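Local structure of filamentation induced by cAMP protein Fic (Desulfovibrio alaskensis, 4RGL) at residues A[126-132]-A[182-186]; A[28-32]-A[252-256]. The protein is of unknown function but belongs to the Fic/DOC family, whose mainly helical fold is followed here by a C-terminal region of the helix-turn-helix class. One frame throughout, in Å; residues are numbered along the deposited sequence.

Contact 1: residues A[126-132]-A[182-186]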
loop_
_atom_site.group_PDB
_atom_site.type_symbol
_atom_site.label_atom_id
_atom_site.label_comp_id
_atom_site.label_asym_id
_atom_site.label_seq_id
_atom_site.Cartn_x
_atom_site.Cartn_y
_atom_site.Cartn_z
ATOM N N ARG A 126 -9.200 1.751 23.254
ATOM C CA ARG A 126 -9.852 2.748 24.107
ATOM C C ARG A 126 -9.053 4.026 24.101
ATOM O O ARG A 126 -7.858 4.005 23.779
ATOM C CB ARG A 126 -10.018 2.218 25.558
ATOM C CG ARG A 126 -8.724 1.703 26.184
ATOM C CD ARG A 126 -8.971 1.078 27.544
ATOM N NE ARG A 126 -7.814 0.304 28.004
ATOM C CZ ARG A 126 -7.627 -0.986 27.726
ATOM N NH1 ARG A 126 -8.518 -1.650 26.995
ATOM N NH2 ARG A 126 -6.552 -1.619 28.175
ATOM N N TYR A 127 -9.687 5.147 24.442
ATOM C CA TYR A 127 -8.990 6.423 24.467
ATOM C C TYR A 127 -8.117 6.528 25.710
ATOM O O TYR A 127 -8.376 5.849 26.710
ATOM C CB TYR A 127 -9.981 7.597 24.396
ATOM C CG TYR A 127 -10.831 7.593 23.140
ATOM C CD1 TYR A 127 -10.269 7.324 21.893
ATOM C CD2 TYR A 127 -12.168 7.983 23.178
ATOM C CE1 TYR A 127 -11.037 7.354 20.730
ATOM C CE2 TYR A 127 -12.945 8.027 22.020
ATOM C CZ TYR A 127 -12.374 7.716 20.796
ATOM O OH TYR A 127 -13.138 7.748 19.652
ATOM N N ARG A 128 -7.036 7.318 25.621
ATOM C CA ARG A 128 -6.087 7.507 26.719
ATOM C C ARG A 128 -6.779 8.060 27.965
ATOM O O ARG A 128 -7.696 8.884 27.857
ATOM C CB ARG A 128 -4.954 8.445 26.288
ATOM C CG ARG A 128 -5.449 9.747 25.697
ATOM C CD ARG A 128 -4.327 10.569 25.153
ATOM N NE ARG A 128 -4.819 11.718 24.395
ATOM C CZ ARG A 128 -5.067 12.909 24.928
ATOM N NH1 ARG A 128 -4.886 13.112 26.227
ATOM N NH2 ARG A 128 -5.504 13.902 24.170
ATOM N N SER A 129 -6.359 7.589 29.145
ATOM C CA SER A 129 -6.915 8.051 30.411
ATOM C C SER A 129 -6.179 9.291 30.898
ATOM O O SER A 129 -6.683 10.012 31.773
ATOM C CB SER A 129 -6.838 6.948 31.461
ATOM O OG SER A 129 -5.498 6.536 31.671
ATOM N N GLY A 130 -5.002 9.541 30.323
ATOM C CA GLY A 130 -4.176 10.672 30.702
ATOM C C GLY A 130 -3.703 11.497 29.529
ATOM O O GLY A 130 -4.149 11.297 28.391
ATOM N N GLY A 131 -2.821 12.450 29.811
ATOM C CA GLY A 131 -2.248 13.313 28.793
ATOM C C GLY A 131 -1.235 12.601 27.926
ATOM O O GLY A 131 -0.744 11.526 28.288
ATOM N N VAL A 132 -0.930 13.176 26.767
ATOM C CA VAL A 132 0.039 12.597 25.848
ATOM C C VAL A 132 0.734 13.726 25.060
ATOM O O VAL A 132 0.123 14.774 24.798
ATOM C CB VAL A 132 -0.633 11.546 24.891
ATOM C CG1 VAL A 132 -1.534 12.228 23.867
ATOM C CG2 VAL A 132 0.418 10.683 24.199
ATOM N N ILE A 182 -6.056 15.908 18.106
ATOM C CA ILE A 182 -6.653 15.353 19.315
ATOM C C ILE A 182 -5.728 14.274 19.943
ATOM O O ILE A 182 -5.573 14.256 21.167
ATOM C CB ILE A 182 -8.074 14.788 19.036
ATOM C CG1 ILE A 182 -8.990 15.882 18.406
ATOM C CG2 ILE A 182 -8.703 14.211 20.332
ATOM C CD1 ILE A 182 -10.361 15.376 17.870
ATOM N N HIS A 183 -5.083 13.401 19.097
ATOM C CA HIS A 183 -4.240 12.290 19.609
ATOM C C HIS A 183 -5.036 11.472 20.634
ATOM O O HIS A 183 -4.787 11.577 21.835
ATOM C CB HIS A 183 -2.929 12.833 20.236
ATOM C CG HIS A 183 -1.723 12.690 19.362
ATOM N ND1 HIS A 183 -1.594 13.414 18.191
ATOM C CD2 HIS A 183 -0.561 12.028 19.595
ATOM C CE1 HIS A 183 -0.399 13.105 17.707
ATOM N NE2 HIS A 183 0.261 12.279 18.521
ATOM N N PRO A 184 -6.126 10.791 20.196
ATOM C CA PRO A 184 -7.058 10.205 21.172
ATOM C C PRO A 184 -6.485 8.997 21.912
ATOM O O PRO A 184 -6.980 8.652 22.974
ATOM C CB PRO A 184 -8.253 9.793 20.309
ATOM C CG PRO A 184 -7.694 9.604 18.958
ATOM C CD PRO A 184 -6.629 10.642 18.815
ATOM N N PHE A 185 -5.491 8.326 21.334
ATOM C CA PHE A 185 -4.957 7.111 21.938
ATOM C C PHE A 185 -3.623 7.375 22.640
ATOM O O PHE A 185 -2.939 8.356 22.333
ATOM C CB PHE A 185 -4.791 6.018 20.883
ATOM C CG PHE A 185 -6.074 5.663 20.173
ATOM C CD1 PHE A 185 -7.036 4.876 20.793
ATOM C CD2 PHE A 185 -6.300 6.074 18.866
ATOM C CE1 PHE A 185 -8.221 4.544 20.134
ATOM C CE2 PHE A 185 -7.478 5.728 18.201
ATOM C CZ PHE A 185 -8.435 4.968 18.841
ATOM N N ALA A 186 -3.261 6.506 23.588
ATOM C CA ALA A 186 -1.999 6.609 24.302
ATOM C C ALA A 186 -0.804 6.423 23.345
ATOM O O ALA A 186 0.235 7.057 23.529
ATOM C CB ALA A 186 -1.944 5.578 25.415
HETATM O O HOH W 1 -5.062 4.235 24.241
#
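R128 reaches along residues 182-186, where helix 168-182 ends, and binds three of their backbone carbonyls. The main-chain bond, R128 N to P184 O at 3.0 Å, is close to straight (167° at the hydrogen), with the donor in the plane of that carbonyl. In the side chain CG lies between the backbone N and the carbonyl carbon (chi1 52°), and the chain then runs extended to NE; R128 NE meets H183 O at 2.6 Å and R128 NH2 meets I182 O at 3.0 Å. Both acceptors lie near the guanidinium plane and point almost straight at their donors. R128 NH1 turns back to its own loop, 2.9 Å from G130 O, while R128 NH2 has a further acceptor in P145 O. This planar set of bonds should fix the rotation of the group. It also sets a positive charge, probably favourably, against the carbonyls ending helix 168-182. One water bridges R126 O and A186 N.

The apolar contacts flank this polar centre. V132 CG1 sits over one guanidinium face, offset toward its rim, and touches H183 CB at 3.9 Å. On the other flank Y127 lays CD1 against P184 CB (3.6 Å) and leans on F185, the two ring planes inclined at 50°.

H183, P184 and F185 open the HPFxDGNGR signature of Fic proteins, and an unknown ligand lies about 4 Å from the H183 side chain, whose ND1 bonds to E180 O. Y127 and F185 pack on L109 and L110 of helix 106-117, F185 also stacks on H113, and F185 O receives N189 ND2 from helix 189-202. Helix 150-163 adds M154 against Y127 and P184. V132, just before strand 133-134, is backbone hydrogen-bonded to A144, just after its partner strand 142-143.

Contact 2: residues A[28-32]-A[252-256]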
loop_
_atom_site.group_PDB
_atom_site.type_symbol
_atom_site.label_atom_id
_atom_site.label_comp_id
_atom_site.label_asym_id
_atom_site.label_seq_id
_atom_site.Cartn_x
_atom_site.Cartn_y
_atom_site.Cartn_z
ATOM N N ILE A 28 -7.239 11.260 -12.982
ATOM C CA ILE A 28 -6.232 10.190 -12.907
ATOM C C ILE A 28 -6.907 8.856 -12.512
ATOM O O ILE A 28 -6.595 7.820 -13.097
ATOM C CB ILE A 28 -5.076 10.557 -11.922
ATOM C CG1 ILE A 28 -4.391 11.912 -12.306
ATOM C CG2 ILE A 28 -4.053 9.420 -11.819
ATOM C CD1 ILE A 28 -3.726 11.963 -13.748
ATOM N N ILE A 29 -7.867 8.897 -11.542
ATOM C CA ILE A 29 -8.613 7.697 -11.128
ATOM C C ILE A 29 -9.489 7.203 -12.290
ATOM O O ILE A 29 -9.606 5.994 -12.506
ATOM C CB ILE A 29 -9.455 7.962 -9.857
ATOM C CG1 ILE A 29 -8.541 8.296 -8.649
ATOM C CG2 ILE A 29 -10.364 6.762 -9.548
ATOM C CD1 ILE A 29 -9.291 8.716 -7.389
ATOM N N GLY A 30 -10.023 8.145 -13.075
ATOM C CA GLY A 30 -10.792 7.829 -14.275
ATOM C C GLY A 30 -10.021 6.950 -15.241
ATOM O O GLY A 30 -10.618 6.217 -16.024
ATOM N N ARG A 31 -8.669 7.016 -15.176
ATOM C CA ARG A 31 -7.775 6.138 -15.938
ATOM C C ARG A 31 -7.368 4.917 -15.095
ATOM O O ARG A 31 -7.475 3.780 -15.558
ATOM C CB ARG A 31 -6.525 6.908 -16.391
ATOM C CG ARG A 31 -6.621 7.482 -17.786
ATOM C CD ARG A 31 -5.355 8.238 -18.148
ATOM N NE ARG A 31 -5.218 8.424 -19.595
ATOM C CZ ARG A 31 -4.480 7.636 -20.375
ATOM N NH1 ARG A 31 -3.788 6.630 -19.851
ATOM N NH2 ARG A 31 -4.406 7.866 -21.680
ATOM N N TYR A 32 -6.925 5.165 -13.830
ATOM C CA TYR A 32 -6.480 4.123 -12.872
ATOM C C TYR A 32 -7.506 2.967 -12.782
ATOM O O TYR A 32 -7.142 1.849 -12.412
ATOM C CB TYR A 32 -6.253 4.753 -11.471
ATOM C CG TYR A 32 -5.618 3.825 -10.451
ATOM C CD1 TYR A 32 -4.271 3.472 -10.545
ATOM C CD2 TYR A 32 -6.299 3.463 -9.290
ATOM C CE1 TYR A 32 -3.654 2.687 -9.568
ATOM C CE2 TYR A 32 -5.685 2.696 -8.295
ATOM C CZ TYR A 32 -4.362 2.308 -8.441
ATOM O OH TYR A 32 -3.754 1.543 -7.473
ATOM N N VAL A 252 -1.117 8.655 -6.822
ATOM C CA VAL A 252 -1.972 8.030 -7.827
ATOM C C VAL A 252 -1.371 8.262 -9.250
ATOM O O VAL A 252 -1.618 7.474 -10.156
ATOM C CB VAL A 252 -3.441 8.531 -7.726
ATOM C CG1 VAL A 252 -3.569 9.975 -8.196
ATOM C CG2 VAL A 252 -4.385 7.620 -8.503
ATOM N N ARG A 253 -0.482 9.262 -9.382
ATOM C CA ARG A 253 0.191 9.544 -10.639
ATOM C C ARG A 253 1.353 8.549 -10.866
ATOM O O ARG A 253 1.459 7.984 -11.947
ATOM C CB ARG A 253 0.695 10.992 -10.663
ATOM C CG ARG A 253 1.160 11.470 -12.039
ATOM C CD ARG A 253 1.039 12.982 -12.172
ATOM N NE ARG A 253 1.720 13.688 -11.084
ATOM C CZ ARG A 253 1.657 15.004 -10.902
ATOM N NH1 ARG A 253 0.938 15.762 -11.724
ATOM N NH2 ARG A 253 2.301 15.571 -9.890
ATOM N N GLU A 254 2.178 8.276 -9.811
ATOM C CA GLU A 254 3.285 7.309 -9.946
ATOM C C GLU A 254 2.741 5.862 -9.981
ATOM O O GLU A 254 3.471 4.944 -10.346
ATOM C CB GLU A 254 4.341 7.470 -8.810
ATOM C CG GLU A 254 3.885 6.993 -7.436
ATOM C CD GLU A 254 5.016 6.626 -6.477
ATOM O OE1 GLU A 254 5.948 5.906 -6.909
ATOM O OE2 GLU A 254 4.889 6.930 -5.268
ATOM N N ALA A 255 1.450 5.678 -9.649
ATOM C CA ALA A 255 0.809 4.366 -9.689
ATOM C C ALA A 255 0.421 3.987 -11.119
ATOM O O ALA A 255 0.458 2.813 -11.472
ATOM C CB ALA A 255 -0.416 4.358 -8.797
ATOM N N VAL A 256 0.047 4.986 -11.941
ATOM C CA VAL A 256 -0.362 4.754 -13.329
ATOM C C VAL A 256 0.890 4.655 -14.243
ATOM O O VAL A 256 0.859 3.950 -15.255
ATOM C CB VAL A 256 -1.340 5.865 -13.822
ATOM C CG1 VAL A 256 -1.757 5.631 -15.272
ATOM C CG2 VAL A 256 -2.567 5.949 -12.919
#
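I28 carries its CG2 methyl on the side opposite its backbone N, which sends that branch across to V252, and Y32 likewise has CG anti to N (chi1 -172°), which carries the ring toward A255 and V256. The CB of Y32 does not itself point at the facing helix; the ring does the reaching.

Each of these groups settles between two or more partners. I28 CG2 meets V252 CG1 at 3.7 Å and V256 CG2 at 3.9 Å, residues one turn apart on helix 238-257, and also rests 3.5 Å from V252 O. The Y32 ring approaches its neighbours at a slant: Y32 CE1 touches A255 CB at 3.7 Å, and Y32 CD1 touches V256 CG2 at 3.8 Å. V256 CG2 is therefore shared by I28 and Y32. V252 CG2 extends the patch to I29, whose CG1 is 4.2 Å away.

The two short helical segments run in roughly the same direction, their axes 10.1 Å apart at closest approach and inclined at 34°. The contact joins the C-terminal end of helix 16-32 to the last part of helix 238-257. L207, beside Y32, and L211, beside V252, add further apolar cover from the loop that leads to helix 214-219.

The side chains that meet between these segments are aliphatic or aromatic, and the nearest polar atom is the backbone V252 O. At the border R253 forms salt bridges with E24, an earlier residue of helix 16-32, and with D250 of its own helix. Apolar contacts of this kind depend on shape and burial, with little directional preference; the charged partner E24, outside 28-32, supplies a directional link beside them.

The two contacts lie apart, their centres 37 Å from each other and their nearest atoms about 24 Å, and they hold different elements of the chain. Contact 2 is nearer the middle of the chain, 14 Å from its centre, and joins two helices distant in sequence; contact 1, 27 Å out, joins two loops within the Fic/DOC region. Both are partly buried. Their chemistry follows the kind of element joined: in contact 1 carbonyls at a helix end and in the loop after it are taken up by an arginine side chain and backbone N-H, whereas in contact 2 methyl groups and one ring meet between two helices, without hydrogen bonds from one segment to the other.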